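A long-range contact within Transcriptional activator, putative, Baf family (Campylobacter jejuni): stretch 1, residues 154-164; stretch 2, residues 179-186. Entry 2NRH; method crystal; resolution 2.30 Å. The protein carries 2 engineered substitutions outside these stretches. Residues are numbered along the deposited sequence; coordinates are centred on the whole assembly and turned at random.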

# COMPACT_ATOMS: atom_id res chain seq x y z
N VAL B 154 3.36 -3.69 5.22
CA VAL B 154 2.95 -4.19 3.94
C VAL B 154 2.20 -5.49 4.12
O VAL B 154 1.01 -5.58 3.76
N PHE B 155 2.88 -6.51 4.66
CA PHE B 155 2.30 -7.83 4.56
C PHE B 155 1.05 -7.99 5.42
O PHE B 155 0.10 -8.70 5.04
N LYS B 156 1.03 -7.35 6.58
CA LYS B 156 -0.15 -7.46 7.44
C LYS B 156 -1.34 -6.68 6.96
O LYS B 156 -2.47 -7.13 7.19
N GLY B 157 -1.08 -5.53 6.33
CA GLY B 157 -2.08 -4.76 5.64
C GLY B 157 -2.83 -5.57 4.58
O GLY B 157 -4.05 -5.50 4.51
N ILE B 158 -2.09 -6.31 3.76
CA ILE B 158 -2.67 -7.24 2.78
C ILE B 158 -3.36 -8.43 3.45
O ILE B 158 -4.42 -8.83 3.01
N TYR B 159 -2.73 -9.02 4.46
CA TYR B 159 -3.35 -10.10 5.21
C TYR B 159 -4.72 -9.69 5.79
O TYR B 159 -5.68 -10.39 5.63
N LEU B 160 -4.81 -8.54 6.44
CA LEU B 160 -6.08 -8.16 7.03
C LEU B 160 -7.14 -7.76 6.02
O LEU B 160 -8.30 -8.14 6.21
N LEU B 161 -6.77 -7.02 4.98
CA LEU B 161 -7.72 -6.75 3.90
C LEU B 161 -8.26 -8.02 3.30
O LEU B 161 -9.46 -8.12 3.06
N ILE B 162 -7.42 -9.00 3.05
CA ILE B 162 -7.95 -10.20 2.45
C ILE B 162 -8.82 -11.03 3.41
O ILE B 162 -9.80 -11.64 2.96
N LYS B 163 -8.46 -11.04 4.69
CA LYS B 163 -9.20 -11.77 5.73
C LYS B 163 -10.60 -11.19 5.86
O LYS B 163 -11.58 -11.91 5.93
N ASP B 164 -10.67 -9.88 5.88
CA ASP B 164 -11.92 -9.18 6.01
C ASP B 164 -12.84 -9.42 4.80
O ASP B 164 -14.05 -9.55 4.96
N GLN B 179 1.49 -17.31 -4.18
CA GLN B 179 1.83 -18.45 -3.29
C GLN B 179 2.25 -17.97 -1.89
O GLN B 179 1.73 -18.44 -0.85
N PHE B 180 3.13 -16.97 -1.89
CA PHE B 180 3.53 -16.28 -0.69
C PHE B 180 2.34 -15.77 0.14
O PHE B 180 2.25 -16.01 1.37
N LEU B 181 1.40 -15.09 -0.51
CA LEU B 181 0.22 -14.58 0.21
C LEU B 181 -0.73 -15.71 0.65
O LEU B 181 -1.25 -15.68 1.75
N ALA B 182 -0.89 -16.73 -0.21
CA ALA B 182 -1.74 -17.88 0.10
C ALA B 182 -1.32 -18.56 1.44
O ALA B 182 -2.17 -18.82 2.32
N ASN B 183 -0.01 -18.78 1.62
CA ASN B 183 0.57 -19.41 2.80
C ASN B 183 0.14 -18.79 4.11
O ASN B 183 0.18 -19.46 5.11
N TYR B 184 -0.35 -17.56 4.13
CA TYR B 184 -0.87 -17.03 5.41
C TYR B 184 -2.30 -17.53 5.74
O TYR B 184 -2.89 -17.09 6.74
N PHE B 185 -2.87 -18.37 4.88
CA PHE B 185 -4.29 -18.70 5.03
C PHE B 185 -4.50 -20.19 4.94
O PHE B 185 -3.86 -20.89 4.15
N ASP B 186 -5.42 -20.71 5.74
CA ASP B 186 -5.90 -22.06 5.45
C ASP B 186 -7.20 -21.98 4.68
O ASP B 186 -7.89 -20.95 4.72

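Two aromatic pairs of different geometry hold this contact together, and no hydrogen bond crosses it. Toward the start of the helical stretch 154-164, F180 turns the edge of its ring to the face of F155, with centroids 4.9 Å apart and planes at 69°. Farther along the same helix, the rings of Y159 and F185 lie near parallel, planes at 15° and centroids 4.8 Å apart, but they are slid past each other and barely overlap. The two stretches together bury 459 Å².

The helix offers F155, I158, Y159, I162 and K163, a spacing of three and four residues that gathers them along one side. F155, I158 and I162 send CA-to-CB toward the other stretch, all with chi1 in the m well. F155 meets F180 through CE2, 3.8 Å from F180 CZ, which lies over one face of the F155 ring. F155 CB is 3.5 Å from Y184 OH, so the hydroxyl end of the tyrosine lies beside the base of the phenylalanine side chain. I158 (m, t) packs CG2 against CD2 of L181 (m, t) at 4.0 Å, an aliphatic contact between two buried side chains.

Y159 starts sideways from the backbone, but its t rotamer brings the ring nearer to the second stretch. There it meets two consecutive residues. CE1 of Y159 approaches the backbone O of Y184 at 3.4 Å, near the plane of the ring and at its edge, while CD1 of Y159 lies 3.6 Å from CB of Y184. CD1 of Y159 is also 3.4 Å from CZ of F185. The closest CA pair across the stretches, CA of Y159 and CA of Y184 at 7.4 Å, marks this same level of the contact.

F185 has the largest area covered by the opposite stretch, 94 Å². Its CA-to-CB bond points sideways, yet with chi1 at -68° the ring reaches inward to the helix. Besides Y159, CZ of F185 touches CG2 of I162 at 3.6 Å, and it comes within 4.1 Å of the backbone N of K163. That nitrogen already donates to O of Y159 within the helix, so its proximity to the phenyl ring is packing rather than a polar link.

The second stretch presents these groups from a helix that includes 179-182 and from a type I turn running from A182 to F185, with F185 N bonded to A182 O at 2.7 Å. F180 (t), L181 and Y184 (m) all point toward the first helix.

No polar side-chain bond crosses between the stretches; K156 NZ bonds to a residue elsewhere in the structure. K163 contributes little to the contact: its CG is 4.2 Å from CE1 of F185, but its end leads away, and NZ donates to OH of Y159 at 3.0 Å, one turn back along the helix. In the second stretch, Q179 NE2 makes a weak hydrogen bond to N183 OD1 at 2.6 Å, clear of the interface.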

# COMPACT_ATOMS: atom_id res chain seq x y z
CB VAL B 154 4.17 -4.34 2.96
CG1 VAL B 154 3.84 -5.13 1.70
CG2 VAL B 154 4.71 -2.99 2.62
CB PHE B 155 3.31 -8.94 4.87
CG PHE B 155 4.50 -8.96 3.96
CD1 PHE B 155 4.42 -8.49 2.66
CD2 PHE B 155 5.72 -9.48 4.42
CE1 PHE B 155 5.55 -8.51 1.81
CE2 PHE B 155 6.86 -9.51 3.60
CZ PHE B 155 6.77 -9.02 2.28
CB LYS B 156 0.13 -7.09 8.91
CG LYS B 156 -0.61 -8.10 9.81
CD LYS B 156 -1.10 -7.57 11.11
CE LYS B 156 -1.63 -8.75 11.90
NZ LYS B 156 -1.84 -8.36 13.36
CB ILE B 158 -1.59 -7.83 1.77
CG1 ILE B 158 -0.90 -6.73 0.97
CG2 ILE B 158 -2.20 -8.72 0.77
CD1 ILE B 158 0.39 -7.20 0.41
CB TYR B 159 -2.42 -10.64 6.33
CG TYR B 159 -3.13 -11.67 7.20
CD1 TYR B 159 -3.16 -13.02 6.83
CD2 TYR B 159 -3.82 -11.29 8.36
CE1 TYR B 159 -3.84 -13.98 7.61
CE2 TYR B 159 -4.52 -12.23 9.14
CZ TYR B 159 -4.51 -13.57 8.76
OH TYR B 159 -5.16 -14.53 9.54
CB LEU B 160 -5.92 -7.06 8.10
CG LEU B 160 -5.10 -7.33 9.37
CD1 LEU B 160 -4.88 -6.04 10.12
CD2 LEU B 160 -5.81 -8.37 10.22
CB LEU B 161 -7.16 -5.87 2.79
CG LEU B 161 -7.14 -4.41 3.20
CD1 LEU B 161 -6.00 -3.76 2.47
CD2 LEU B 161 -8.52 -3.72 2.96
CB ILE B 162 -6.89 -11.08 1.87
CG1 ILE B 162 -6.27 -10.41 0.63
CG2 ILE B 162 -7.47 -12.46 1.58
CD1 ILE B 162 -4.90 -10.97 0.33
CB LYS B 163 -8.48 -11.70 7.09
CG LYS B 163 -8.70 -12.97 7.96
CD LYS B 163 -8.93 -12.66 9.42
CE LYS B 163 -7.63 -12.53 10.20
NZ LYS B 163 -7.45 -13.62 11.24
CB ASP B 164 -11.60 -7.69 6.16
CG ASP B 164 -12.81 -6.85 6.25
OD1 ASP B 164 -13.47 -6.86 7.31
OD2 ASP B 164 -13.12 -6.15 5.28
CB GLN B 179 2.88 -19.41 -3.91
CG GLN B 179 3.18 -20.67 -3.01
CD GLN B 179 1.94 -21.52 -2.71
OE1 GLN B 179 1.51 -22.30 -3.54
NE2 GLN B 179 1.35 -21.36 -1.53
CB PHE B 180 4.47 -15.17 -1.07
CG PHE B 180 4.74 -14.25 0.04
CD1 PHE B 180 5.49 -14.67 1.14
CD2 PHE B 180 4.24 -12.97 0.02
CE1 PHE B 180 5.73 -13.81 2.16
CE2 PHE B 180 4.47 -12.15 1.06
CZ PHE B 180 5.22 -12.56 2.12
CB LEU B 181 -0.53 -13.56 -0.62
CG LEU B 181 0.24 -12.25 -0.88
CD1 LEU B 181 -0.65 -11.42 -1.76
CD2 LEU B 181 0.62 -11.51 0.44
CB ALA B 182 -1.69 -18.84 -1.04
CB ASN B 183 2.08 -19.54 2.70
CG ASN B 183 2.49 -20.41 1.54
OD1 ASN B 183 1.67 -21.12 1.00
ND2 ASN B 183 3.75 -20.32 1.10
CB TYR B 184 -0.97 -15.53 5.37
CG TYR B 184 0.31 -14.74 5.40
CD1 TYR B 184 1.22 -14.85 6.45
CD2 TYR B 184 0.57 -13.82 4.40
CE1 TYR B 184 2.40 -14.08 6.48
CE2 TYR B 184 1.73 -13.04 4.41
CZ TYR B 184 2.63 -13.17 5.45
OH TYR B 184 3.75 -12.39 5.40
CB PHE B 185 -5.15 -18.01 3.93
CG PHE B 185 -5.22 -16.49 4.05
CD1 PHE B 185 -6.12 -15.89 4.91
CD2 PHE B 185 -4.42 -15.68 3.27
CE1 PHE B 185 -6.18 -14.50 5.03
CE2 PHE B 185 -4.48 -14.30 3.38
CZ PHE B 185 -5.35 -13.71 4.26
CB ASP B 186 -6.00 -22.94 6.69
CG ASP B 186 -7.02 -22.46 7.65
OD1 ASP B 186 -8.17 -22.98 7.52
OD2 ASP B 186 -6.70 -21.61 8.52